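Local coordinates for putative uncharacterized protein (Emericella nidulans, PDB 3PGB) that probably catalyses the oxidation of primary amines, using copper and a topaquinone cofactor, and also binds calcium, at residues His582-Ala587 and Phe677-Ser682; Tyr644-Thr649 and Leu688-Asn693. All blocks are in the same frame, centred on the assembly; numbering follows the deposited sequence.

Contact 1. Residues His582-Ala587 and Phe677-Ser682. With CA (calcium ion), chain E.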
loop_
_atom_site.group_PDB
_atom_site.type_symbol
_atom_site.label_atom_id
_atom_site.label_comp_id
_atom_site.label_asym_id
_atom_site.label_seq_id
_atom_site.Cartn_x
_atom_site.Cartn_y
_atom_site.Cartn_z
ATOM N N HIS A 582 -3.270 -20.169 21.510
ATOM C CA HIS A 582 -3.695 -21.476 22.017
ATOM C C HIS A 582 -5.200 -21.677 21.957
ATOM O O HIS A 582 -5.676 -22.806 21.813
ATOM C CB HIS A 582 -3.253 -21.652 23.467
ATOM C CG HIS A 582 -1.771 -21.671 23.646
ATOM N ND1 HIS A 582 -0.969 -22.646 23.090
ATOM C CD2 HIS A 582 -0.945 -20.845 24.328
ATOM C CE1 HIS A 582 0.289 -22.415 23.418
ATOM N NE2 HIS A 582 0.332 -21.328 24.169
ATOM N N SER A 583 -5.943 -20.581 22.077
ATOM C CA SER A 583 -7.374 -20.653 22.305
ATOM C C SER A 583 -8.097 -19.420 21.767
ATOM O O SER A 583 -7.490 -18.370 21.555
ATOM C CB SER A 583 -7.623 -20.837 23.812
ATOM O OG SER A 583 -8.494 -19.853 24.345
ATOM N N GLU A 584 -9.400 -19.563 21.556
ATOM C CA GLU A 584 -10.254 -18.451 21.157
ATOM C C GLU A 584 -10.332 -17.323 22.197
ATOM O O GLU A 584 -10.802 -16.224 21.886
ATOM C CB GLU A 584 -11.663 -18.960 20.862
ATOM C CG GLU A 584 -11.769 -19.778 19.586
ATOM C CD GLU A 584 -13.182 -20.261 19.308
ATOM O OE1 GLU A 584 -13.990 -20.346 20.262
ATOM O OE2 GLU A 584 -13.490 -20.571 18.139
ATOM N N ASP A 585 -9.894 -17.591 23.427
ATOM C CA ASP A 585 -9.894 -16.569 24.471
ATOM C C ASP A 585 -8.905 -15.445 24.150
ATOM O O ASP A 585 -9.127 -14.296 24.544
ATOM C CB ASP A 585 -9.570 -17.175 25.847
ATOM C CG ASP A 585 -10.613 -18.187 26.311
ATOM O OD1 ASP A 585 -11.816 -18.007 26.009
ATOM O OD2 ASP A 585 -10.227 -19.164 26.993
ATOM N N GLU A 586 -7.842 -15.779 23.418
ATOM C CA GLU A 586 -6.762 -14.840 23.095
ATOM C C GLU A 586 -6.629 -14.641 21.577
ATOM O O GLU A 586 -5.544 -14.343 21.069
ATOM C CB GLU A 586 -5.438 -15.351 23.693
ATOM C CG GLU A 586 -5.045 -16.747 23.205
ATOM C CD GLU A 586 -3.788 -17.299 23.854
ATOM O OE1 GLU A 586 -3.829 -18.468 24.297
ATOM O OE2 GLU A 586 -2.759 -16.586 23.910
ATOM N N ALA A 587 -7.740 -14.785 20.858
ATOM C CA ALA A 587 -7.721 -14.815 19.395
ATOM C C ALA A 587 -8.323 -13.571 18.732
ATOM O O ALA A 587 -8.617 -13.597 17.544
ATOM C CB ALA A 587 -8.431 -16.068 18.898
ATOM N N PHE A 677 -19.218 -16.556 18.717
ATOM C CA PHE A 677 -18.258 -17.491 18.110
ATOM C C PHE A 677 -17.128 -17.835 19.078
ATOM O O PHE A 677 -16.484 -18.873 18.929
ATOM C CB PHE A 677 -17.625 -16.891 16.844
ATOM C CG PHE A 677 -18.520 -16.882 15.626
ATOM C CD1 PHE A 677 -19.917 -16.882 15.731
ATOM C CD2 PHE A 677 -17.947 -16.826 14.356
ATOM C CE1 PHE A 677 -20.715 -16.853 14.588
ATOM C CE2 PHE A 677 -18.732 -16.794 13.214
ATOM C CZ PHE A 677 -20.125 -16.808 13.330
ATOM N N PHE A 678 -16.883 -16.952 20.048
ATOM C CA PHE A 678 -15.744 -17.079 20.961
ATOM C C PHE A 678 -16.165 -17.715 22.286
ATOM O O PHE A 678 -16.652 -17.036 23.201
ATOM C CB PHE A 678 -15.083 -15.712 21.157
ATOM C CG PHE A 678 -14.620 -15.099 19.870
ATOM C CD1 PHE A 678 -13.326 -15.319 19.404
ATOM C CD2 PHE A 678 -15.498 -14.366 19.086
ATOM C CE1 PHE A 678 -12.910 -14.786 18.189
ATOM C CE2 PHE A 678 -15.092 -13.833 17.878
ATOM C CZ PHE A 678 -13.792 -14.041 17.426
ATOM N N ASN A 679 -15.976 -19.034 22.349
ATOM C CA ASN A 679 -16.341 -19.859 23.498
ATOM C C ASN A 679 -15.187 -20.789 23.868
ATOM O O ASN A 679 -15.376 -21.991 24.069
ATOM C CB ASN A 679 -17.621 -20.664 23.200
ATOM C CG ASN A 679 -17.473 -21.585 21.999
ATOM O OD1 ASN A 679 -16.651 -21.337 21.113
ATOM N ND2 ASN A 679 -18.267 -22.651 21.963
ATOM N N GLY A 680 -13.986 -20.219 23.927
ATOM C CA GLY A 680 -12.811 -20.898 24.486
ATOM C C GLY A 680 -12.314 -22.160 23.800
ATOM O O GLY A 680 -11.581 -22.936 24.410
ATOM N N GLU A 681 -12.693 -22.366 22.541
ATOM C CA GLU A 681 -12.249 -23.538 21.792
ATOM C C GLU A 681 -10.770 -23.446 21.437
ATOM O O GLU A 681 -10.232 -22.350 21.240
ATOM C CB GLU A 681 -13.061 -23.711 20.510
ATOM C CG GLU A 681 -14.518 -24.047 20.728
ATOM C CD GLU A 681 -15.229 -24.373 19.435
ATOM O OE1 GLU A 681 -15.603 -23.427 18.704
ATOM O OE2 GLU A 681 -15.424 -25.574 19.151
ATOM N N SER A 682 -10.123 -24.603 21.338
ATOM C CA SER A 682 -8.695 -24.667 21.060
ATOM C C SER A 682 -8.413 -24.347 19.599
ATOM O O SER A 682 -9.123 -24.800 18.696
ATOM C CB SER A 682 -8.140 -26.051 21.402
ATOM O OG SER A 682 -6.760 -26.147 21.086
HETATM CA CA CA E . -15.922 -21.106 18.894
HETATM O O HOH W 1 -4.582 -25.597 23.077
HETATM O O HOH W 2 -13.148 -17.417 23.754
HETATM O O HOH W 3 -18.212 -21.541 18.484
HETATM O O HOH W 4 -15.993 -21.044 16.463
#

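Contact 2. Residues Tyr644-Thr649 and Leu688-Asn693. With CA (calcium ion), chain F.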
loop_
_atom_site.group_PDB
_atom_site.type_symbol
_atom_site.label_atom_id
_atom_site.label_comp_id
_atom_site.label_asym_id
_atom_site.label_seq_id
_atom_site.Cartn_x
_atom_site.Cartn_y
_atom_site.Cartn_z
ATOM N N TYR A 644 -12.098 -5.576 16.029
ATOM C CA TYR A 644 -10.668 -5.915 15.959
ATOM C C TYR A 644 -10.207 -6.094 14.501
ATOM O O TYR A 644 -11.021 -6.330 13.610
ATOM C CB TYR A 644 -10.365 -7.193 16.761
ATOM C CG TYR A 644 -10.712 -7.111 18.232
ATOM C CD1 TYR A 644 -9.729 -6.881 19.193
ATOM C CD2 TYR A 644 -12.032 -7.267 18.667
ATOM C CE1 TYR A 644 -10.050 -6.802 20.546
ATOM C CE2 TYR A 644 -12.359 -7.185 20.013
ATOM C CZ TYR A 644 -11.365 -6.947 20.944
ATOM O OH TYR A 644 -11.688 -6.865 22.279
ATOM N N ASP A 645 -8.897 -5.992 14.270
ATOM C CA ASP A 645 -8.331 -6.129 12.923
ATOM C C ASP A 645 -8.309 -7.583 12.474
ATOM O O ASP A 645 -8.593 -7.888 11.325
ATOM C CB ASP A 645 -6.891 -5.604 12.863
ATOM C CG ASP A 645 -6.755 -4.171 13.340
ATOM O OD1 ASP A 645 -5.677 -3.839 13.885
ATOM O OD2 ASP A 645 -7.709 -3.387 13.176
ATOM N N VAL A 646 -7.928 -8.472 13.383
ATOM C CA VAL A 646 -7.722 -9.883 13.063
ATOM C C VAL A 646 -8.353 -10.714 14.162
ATOM O O VAL A 646 -8.117 -10.478 15.336
ATOM C CB VAL A 646 -6.213 -10.215 12.926
ATOM C CG1 VAL A 646 -5.974 -11.720 12.902
ATOM C CG2 VAL A 646 -5.641 -9.557 11.675
ATOM N N GLN A 647 -9.174 -11.674 13.759
ATOM C CA GLN A 647 -9.959 -12.467 14.685
ATOM C C GLN A 647 -9.966 -13.911 14.194
ATOM O O GLN A 647 -10.267 -14.179 13.033
ATOM C CB GLN A 647 -11.380 -11.887 14.794
ATOM C CG GLN A 647 -11.402 -10.471 15.383
ATOM C CD GLN A 647 -12.771 -9.825 15.378
ATOM O OE1 GLN A 647 -13.483 -9.863 16.377
ATOM N NE2 GLN A 647 -13.143 -9.214 14.255
ATOM N N VAL A 648 -9.601 -14.836 15.070
ATOM C CA VAL A 648 -9.479 -16.231 14.689
ATOM C C VAL A 648 -10.433 -17.083 15.518
ATOM O O VAL A 648 -10.480 -16.963 16.743
ATOM C CB VAL A 648 -8.035 -16.735 14.855
ATOM C CG1 VAL A 648 -7.897 -18.113 14.261
ATOM C CG2 VAL A 648 -7.059 -15.767 14.188
ATOM N N THR A 649 -11.205 -17.919 14.829
ATOM C CA THR A 649 -12.141 -18.839 15.464
ATOM C C THR A 649 -11.982 -20.213 14.853
ATOM O O THR A 649 -11.466 -20.358 13.737
ATOM C CB THR A 649 -13.608 -18.424 15.249
ATOM O OG1 THR A 649 -13.929 -18.515 13.855
ATOM C CG2 THR A 649 -13.859 -17.009 15.746
ATOM N N LEU A 688 -8.998 -23.732 11.680
ATOM C CA LEU A 688 -9.282 -22.353 12.077
ATOM C C LEU A 688 -9.743 -21.518 10.889
ATOM O O LEU A 688 -9.506 -21.874 9.729
ATOM C CB LEU A 688 -8.063 -21.717 12.767
ATOM C CG LEU A 688 -6.684 -21.868 12.122
ATOM C CD1 LEU A 688 -6.577 -21.009 10.866
ATOM C CD2 LEU A 688 -5.574 -21.517 13.121
ATOM N N VAL A 689 -10.431 -20.423 11.195
ATOM C CA VAL A 689 -10.827 -19.435 10.205
ATOM C C VAL A 689 -10.281 -18.094 10.662
ATOM O O VAL A 689 -10.480 -17.698 11.812
ATOM C CB VAL A 689 -12.356 -19.335 10.091
ATOM C CG1 VAL A 689 -12.748 -18.294 9.051
ATOM C CG2 VAL A 689 -12.944 -20.671 9.749
ATOM N N VAL A 690 -9.576 -17.404 9.773
ATOM C CA VAL A 690 -9.094 -16.064 10.059
ATOM C C VAL A 690 -10.081 -15.067 9.464
ATOM O O VAL A 690 -10.337 -15.081 8.267
ATOM C CB VAL A 690 -7.694 -15.845 9.487
ATOM C CG1 VAL A 690 -7.179 -14.454 9.852
ATOM C CG2 VAL A 690 -6.753 -16.921 9.998
ATOM N N TRP A 691 -10.651 -14.228 10.326
ATOM C CA TRP A 691 -11.580 -13.179 9.926
ATOM C C TRP A 691 -10.829 -11.843 9.909
ATOM O O TRP A 691 -10.345 -11.393 10.942
ATOM C CB TRP A 691 -12.758 -13.108 10.907
ATOM C CG TRP A 691 -13.444 -14.418 11.145
ATOM C CD1 TRP A 691 -13.114 -15.359 12.074
ATOM C CD2 TRP A 691 -14.582 -14.932 10.447
ATOM N NE1 TRP A 691 -13.972 -16.430 11.996
ATOM C CE2 TRP A 691 -14.883 -16.191 11.005
ATOM C CE3 TRP A 691 -15.377 -14.452 9.404
ATOM C CZ2 TRP A 691 -15.945 -16.976 10.554
ATOM C CZ3 TRP A 691 -16.433 -15.233 8.960
ATOM C CH2 TRP A 691 -16.708 -16.479 9.536
ATOM N N LEU A 692 -10.736 -11.219 8.737
ATOM C CA LEU A 692 -9.924 -10.009 8.554
ATOM C C LEU A 692 -10.777 -8.802 8.227
ATOM O O LEU A 692 -11.688 -8.894 7.400
ATOM C CB LEU A 692 -8.935 -10.202 7.404
ATOM C CG LEU A 692 -7.929 -11.330 7.548
ATOM C CD1 LEU A 692 -7.198 -11.507 6.233
ATOM C CD2 LEU A 692 -6.962 -11.049 8.701
ATOM N N ASN A 693 -10.470 -7.670 8.860
ATOM C CA ASN A 693 -11.088 -6.400 8.499
ATOM C C ASN A 693 -10.179 -5.556 7.614
ATOM O O ASN A 693 -9.023 -5.296 7.958
ATOM C CB ASN A 693 -11.471 -5.597 9.746
ATOM C CG ASN A 693 -12.764 -6.077 10.383
ATOM O OD1 ASN A 693 -13.686 -6.517 9.694
ATOM N ND2 ASN A 693 -12.841 -5.981 11.703
HETATM CA CA CA F . -9.132 -23.612 8.106
HETATM O O HOH W 5 -7.020 -6.775 9.017
HETATM O O HOH W 6 -11.452 -9.247 12.038
HETATM O O HOH W 7 -7.001 -24.133 9.353
#

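Contact 1. Residues His582-Ala587 and Phe677-Ser682
E584 and E681 reach the same calcium ion from the two loops. E584 binds the ion with both carboxylate oxygens, OE1 at 2.5 Å and OE2 at 2.6 Å; its CD is anti to CA (chi2 -179°), carrying the carboxylate out to the ion. From 677-682 come F677 O, 2.3 Å from the calcium, E681 OE1 and the side chain of N679, and two waters complete the set. Such oxygen ligands suit a hard cation. R650 N also bonds to E584 OE2 and H652 NE2 to E681 OE1, a second shell that fixes the two acids.

Hydrogen bonds join the two loops, one between backbones and two from backbone N-H groups to the E584 carboxylate. E584 N donates to E681 O at 2.9 Å, beside a single bridge between S583 and S682. N679 N meets E584 OE1 at 3.2 Å, and E681 N adds a weak bond to this oxygen, which the ion also grips. G680, with its positive phi of 63°, suits the bend between these two donors. Water 2 joins D585 OD1 to G680 N.

The F678 ring turns its edge to E584 O, CD1 lying 3.7 Å from it, and R588 adds a cation-pi contact. These surface loops, one between strands 570-580 and 588-589, the other ahead of strand 686-698, rest E584, F677 and F678 on T649 of strand 646-650.

Contact 2. Residues Tyr644-Thr649 and Leu688-Asn693
W691 and T649 are joined by a nearly straight side-chain hydrogen bond: the indole NE1 donates to T649 OG1 at 2.8 Å and 169°, the hydroxyl oxygen only 6° out of the ring plane. T649 OG1 lies between its own backbone N and carbonyl carbon (chi1 65°), where it meets the edge of the indole. At the far end N693 ND2 gives a bent bond of 2.7 Å to Y644 O, which is tilted from the amide plane; the same amide also donates to W641 O. An asparagine suits this place, as its OD1 accepts from N537 ND2.

The backbones pair as antiparallel strands. Q647 with W691 and T649 with V689 are hydrogen-bonded pairs, W691 N reaching Q647 O at 2.7 Å, and N693 N adds a bond to D645 O. Q647 NE2 donates to W641 O and to water 6, which lies near W691 O; Q647 OE1 accepts from R588 NE. L688 O binds a calcium ion at 2.4 Å, completed by D541, F542, D543, D687 and a water.

Apolar side chains lie outward. V646, V648, V690 and L692, all branched aliphatics, line one buried face, V646 CG2 touching L692 CD2 at 3.6 Å. L688 comes in from alongside, its CB 3.9 Å from V648 CG1, the two side chains crossing obliquely. On the opposite face V689 CG1 sits 3.5 Å above the W691 ring plane, toward its rim.

Strand 646-650 is flanked by 588-589, where D645 and V646 face L589 in a classic beta bulge, and by 686-698, which pairs on its other side with 532-542. V646, V648, L688 and V690 pack on strands 548-562 and 597-603 through I551, L599 and V601.

Contact 1 is a surface meeting of two loops, whereas contact 2 is buried pairing of strands, and their centres lie 11 Å apart. The segments alternate along the chain: 582-587 links strands 570-580 and 588-589, while 677-682 lies between strands 646-650 and 686-698, the two that pair in contact 2. The contacts touch where A587 O lies 2.9 Å from V648 N in a probable hydrogen bond. Each holds a calcium ion, but the segments of contact 1 supply every protein ligand of theirs, whereas contact 2 supplies L688 O alone. Contact 2 is otherwise held by strand pairing, aliphatic packing and a few side-chain bonds.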